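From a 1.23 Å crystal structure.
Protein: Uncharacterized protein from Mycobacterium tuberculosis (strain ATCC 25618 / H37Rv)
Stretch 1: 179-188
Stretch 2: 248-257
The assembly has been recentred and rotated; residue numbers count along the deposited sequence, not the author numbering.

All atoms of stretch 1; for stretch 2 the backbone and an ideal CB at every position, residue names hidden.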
# COMPACT_ATOMS: atom_id res chain seq x y z
N LEU A 179 10.40 -2.97 -7.43
CA LEU A 179 10.49 -1.75 -6.64
C LEU A 179 11.04 -2.09 -5.26
O LEU A 179 10.54 -3.00 -4.60
CB LEU A 179 9.11 -1.10 -6.49
CG LEU A 179 8.29 -0.82 -7.75
CD1 LEU A 179 6.95 -0.15 -7.41
CD2 LEU A 179 9.09 0.03 -8.75
N ALA A 180 12.04 -1.32 -4.81
CA ALA A 180 12.63 -1.61 -3.50
C ALA A 180 11.62 -1.51 -2.37
O ALA A 180 11.72 -2.26 -1.39
CB ALA A 180 13.82 -0.68 -3.23
N ARG A 181 10.65 -0.58 -2.46
CA ARG A 181 9.67 -0.47 -1.40
C ARG A 181 8.80 -1.71 -1.34
O ARG A 181 8.43 -2.18 -0.25
CB ARG A 181 8.81 0.79 -1.58
CG ARG A 181 9.59 2.10 -1.53
CD ARG A 181 8.69 3.28 -1.91
NE ARG A 181 9.43 4.54 -1.97
CZ ARG A 181 8.86 5.74 -1.85
NH1 ARG A 181 7.55 5.84 -1.66
NH2 ARG A 181 9.60 6.84 -1.92
N ASP A 182 8.49 -2.30 -2.50
CA ASP A 182 7.72 -3.54 -2.50
C ASP A 182 8.56 -4.69 -1.97
O ASP A 182 8.05 -5.55 -1.24
CB ASP A 182 7.26 -3.88 -3.92
CG ASP A 182 6.13 -3.01 -4.41
OD1 ASP A 182 5.52 -2.27 -3.61
OD2 ASP A 182 5.87 -3.05 -5.63
N LEU A 183 9.85 -4.74 -2.33
CA LEU A 183 10.73 -5.76 -1.78
C LEU A 183 10.79 -5.68 -0.26
O LEU A 183 10.72 -6.70 0.44
CB LEU A 183 12.13 -5.59 -2.37
CG LEU A 183 13.24 -6.50 -1.82
CD1 LEU A 183 12.93 -7.96 -2.12
CD2 LEU A 183 14.57 -6.09 -2.41
N TYR A 184 10.93 -4.46 0.28
CA TYR A 184 10.93 -4.29 1.73
C TYR A 184 9.65 -4.84 2.35
O TYR A 184 9.69 -5.54 3.37
CB TYR A 184 11.10 -2.80 2.08
CG TYR A 184 11.07 -2.56 3.56
CD1 TYR A 184 9.86 -2.40 4.24
CD2 TYR A 184 12.25 -2.55 4.30
CE1 TYR A 184 9.83 -2.21 5.60
CE2 TYR A 184 12.22 -2.36 5.67
CZ TYR A 184 11.01 -2.20 6.32
OH TYR A 184 10.99 -2.02 7.69
N ASP A 185 8.50 -4.49 1.78
CA ASP A 185 7.23 -4.93 2.35
C ASP A 185 7.08 -6.45 2.27
O ASP A 185 6.61 -7.08 3.22
CB ASP A 185 6.06 -4.22 1.67
CG ASP A 185 6.04 -2.72 1.92
OD1 ASP A 185 6.71 -2.22 2.86
OD2 ASP A 185 5.35 -2.03 1.14
N LEU A 186 7.50 -7.04 1.15
CA LEU A 186 7.44 -8.49 1.01
C LEU A 186 8.36 -9.17 2.01
O LEU A 186 8.05 -10.26 2.49
CB LEU A 186 7.80 -8.90 -0.41
CG LEU A 186 6.69 -8.64 -1.43
CD1 LEU A 186 7.25 -8.82 -2.82
CD2 LEU A 186 5.52 -9.57 -1.20
N ASN A 187 9.50 -8.53 2.33
CA ASN A 187 10.38 -9.07 3.35
C ASN A 187 9.68 -9.14 4.71
O ASN A 187 9.93 -10.07 5.48
CB ASN A 187 11.67 -8.25 3.42
CG ASN A 187 12.67 -8.82 4.40
OD1 ASN A 187 13.27 -9.87 4.15
ND2 ASN A 187 12.87 -8.13 5.51
N HIS A 188 8.81 -8.16 5.01
CA HIS A 188 8.01 -8.25 6.23
C HIS A 188 6.96 -9.34 6.13
O HIS A 188 6.78 -10.10 7.08
CB HIS A 188 7.36 -6.90 6.54
CG HIS A 188 8.21 -6.00 7.37
ND1 HIS A 188 8.42 -6.21 8.72
CD2 HIS A 188 8.92 -4.90 7.04
CE1 HIS A 188 9.22 -5.26 9.18
NE2 HIS A 188 9.54 -4.46 8.18
N UNK A 248 19.07 -3.35 2.99
CA UNK A 248 19.73 -4.64 2.86
C UNK A 248 19.11 -5.36 1.66
O UNK A 248 18.45 -6.39 1.80
CB UNK A 248 19.60 -5.47 4.14
N UNK A 249 19.34 -4.80 0.46
CA UNK A 249 18.65 -5.28 -0.73
C UNK A 249 18.90 -6.77 -0.97
O UNK A 249 17.96 -7.52 -1.29
CB UNK A 249 19.09 -4.47 -1.95
N UNK A 250 20.14 -7.22 -0.82
CA UNK A 250 20.46 -8.62 -1.10
C UNK A 250 19.83 -9.55 -0.07
O UNK A 250 19.31 -10.62 -0.42
CB UNK A 250 21.98 -8.82 -1.13
N UNK A 251 19.87 -9.17 1.21
CA UNK A 251 19.23 -10.00 2.23
C UNK A 251 17.72 -10.09 2.01
O UNK A 251 17.14 -11.18 2.11
CB UNK A 251 19.52 -9.44 3.62
N UNK A 252 17.08 -8.97 1.69
CA UNK A 252 15.64 -8.98 1.43
C UNK A 252 15.30 -9.83 0.21
O UNK A 252 14.36 -10.62 0.23
CB UNK A 252 15.13 -7.55 1.23
N UNK A 253 16.04 -9.64 -0.89
CA UNK A 253 15.77 -10.40 -2.11
C UNK A 253 15.88 -11.89 -1.85
O UNK A 253 15.04 -12.67 -2.32
CB UNK A 253 16.73 -9.99 -3.23
N UNK A 254 16.90 -12.31 -1.10
CA UNK A 254 17.08 -13.73 -0.82
C UNK A 254 15.96 -14.28 0.04
O UNK A 254 15.43 -15.36 -0.25
CB UNK A 254 18.43 -13.97 -0.13
N UNK A 255 15.57 -13.55 1.10
CA UNK A 255 14.51 -14.05 1.97
C UNK A 255 13.18 -14.12 1.23
O UNK A 255 12.43 -15.09 1.39
CB UNK A 255 14.38 -13.16 3.21
N UNK A 256 12.88 -13.11 0.41
CA UNK A 256 11.62 -13.09 -0.33
C UNK A 256 11.58 -14.22 -1.35
O UNK A 256 10.61 -14.98 -1.43
CB UNK A 256 11.43 -11.74 -1.03
N UNK A 257 12.66 -14.37 -2.13
CA UNK A 257 12.69 -15.42 -3.14
C UNK A 257 12.53 -16.80 -2.51
O UNK A 257 11.85 -17.67 -3.07
CB UNK A 257 14.00 -15.35 -3.93

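The two stretches pack as helices whose axes approach to 8.9 Å at a crossing angle of 55°, with CA atoms closest near the C-terminal end of stretch 1. Each position of stretch 2 can be tested by where its CA-to-CB bond leads.

Position 248 precedes the helix, with phi/psi of -130/66, and its ideal CB has nothing of stretch 1 within 5.5 Å. Stretch 1 therefore sets no demand; a capping residue such as Ser or Asp would be a common choice. The deposited residue is Ala248, whose O accepts the first helical hydrogen bond, from N of the residue at 252 (2.9 Å).

At position 249 the CB points sideways, 4.8 Å from Leu183 CD2, and the methyl of Ala180 lies beyond. A long, flexible apolar chain could reach both; Leu or Ile would cover less distance. Met249 is found, with all three chi angles m. Its CE ends 3.8 Å from Ala180 CB and 4.1 Å from Leu183 CD2.

Positions 250 and 251 direct their CB atoms away and sideways, respectively, with no stretch 1 atom within 5.5 Å. Many helix-compatible residues would suit them, and both are alanine, Ala250 and Ala251.

Position 252 points toward stretch 1. Its ideal CB is 3.7 Å from Leu183 CG and 4.2 Å from Asn187 CB, while the ring of Tyr184 offers an edge farther out. A large apolar or aromatic side chain is indicated: Leu, Met, Phe or Trp. Trp252 takes chi1 m, and its CB packs 3.7 Å from Leu183 CG. The Tyr184 edge meets the indole face, with Tyr184 CD2 3.6 Å from Trp252 CH2, ring planes at 86° and centroids 5.2 Å apart.

The CB at 253 points away, although it remains 4.4 Å from Leu183 CD1, so a polar chain could leave the contact while its base stays beside the leucine. Glu253 does so: its carboxylate forms a salt bridge with the side chain at 257. Leu183 itself sits as a knob among 249, 252, 253 and 256.

Position 254 faces away and is unconstrained by stretch 1; Ala254 occupies it.

At 255 the CB points toward stretch 1, 3.6 Å from Asn187 OD1, and the carbonyl of Asn187 lies farther along. A donor-bearing chain, Lys, Arg or Gln, would fit. Arg255 donates a hydrogen bond from NH1 to Asn187 O (3.0 Å, 141°), and Asn187 OD1 lies over one guanidinium face.

Position 256 also points toward stretch 1, its ideal CB 4.2 Å from Leu183 CD1 and 4.6 Å from Leu186 CB. This favours a compact apolar residue such as Val, Ile or Ala. Val256, chi1 t, places CG2 4.0 Å from Leu183 CD1 and 3.8 Å from Leu186 CB.

Position 257 is out of reach of stretch 1, leaving polar or charged residues free to serve other partners. In Arg257, NE and NH2 donate to Glu253 OE1 (2.7 Å) and Glu253 OE2 (2.8 Å), respectively, one turn back.

Stretch 2 248-257: AMAAWEARVR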
# COMPACT_ATOMS: atom_id res chain seq x y z
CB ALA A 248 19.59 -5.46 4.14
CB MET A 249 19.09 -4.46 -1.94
CG MET A 249 18.74 -2.99 -1.81
SD MET A 249 16.97 -2.79 -1.99
CE MET A 249 16.83 -3.00 -3.76
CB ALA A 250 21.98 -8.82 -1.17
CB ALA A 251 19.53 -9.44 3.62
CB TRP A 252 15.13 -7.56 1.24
CG TRP A 252 15.36 -6.62 2.38
CD1 TRP A 252 15.63 -6.94 3.68
CD2 TRP A 252 15.36 -5.19 2.31
NE1 TRP A 252 15.80 -5.80 4.42
CE2 TRP A 252 15.65 -4.71 3.60
CE3 TRP A 252 15.17 -4.28 1.27
CZ2 TRP A 252 15.71 -3.35 3.89
CZ3 TRP A 252 15.23 -2.93 1.55
CH2 TRP A 252 15.52 -2.48 2.85
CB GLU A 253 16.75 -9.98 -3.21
CG GLU A 253 16.39 -10.51 -4.60
CD GLU A 253 16.90 -11.93 -4.85
OE1 GLU A 253 16.39 -12.58 -5.79
OE2 GLU A 253 17.80 -12.39 -4.12
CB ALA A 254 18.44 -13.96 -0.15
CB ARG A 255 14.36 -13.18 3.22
CG ARG A 255 13.35 -13.79 4.21
CD ARG A 255 12.72 -12.79 5.16
NE ARG A 255 13.55 -12.57 6.34
CZ ARG A 255 13.30 -11.65 7.26
NH1 ARG A 255 12.23 -10.87 7.15
NH2 ARG A 255 14.12 -11.51 8.30
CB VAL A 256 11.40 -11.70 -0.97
CG1 VAL A 256 10.30 -11.73 -2.04
CG2 VAL A 256 11.09 -10.66 0.10
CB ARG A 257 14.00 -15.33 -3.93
CG ARG A 257 14.19 -16.44 -4.95
CD ARG A 257 15.17 -16.02 -6.04
NE ARG A 257 16.31 -15.28 -5.52
CZ ARG A 257 17.38 -15.84 -4.99
NH1 ARG A 257 17.47 -17.16 -4.92
NH2 ARG A 257 18.37 -15.09 -4.53
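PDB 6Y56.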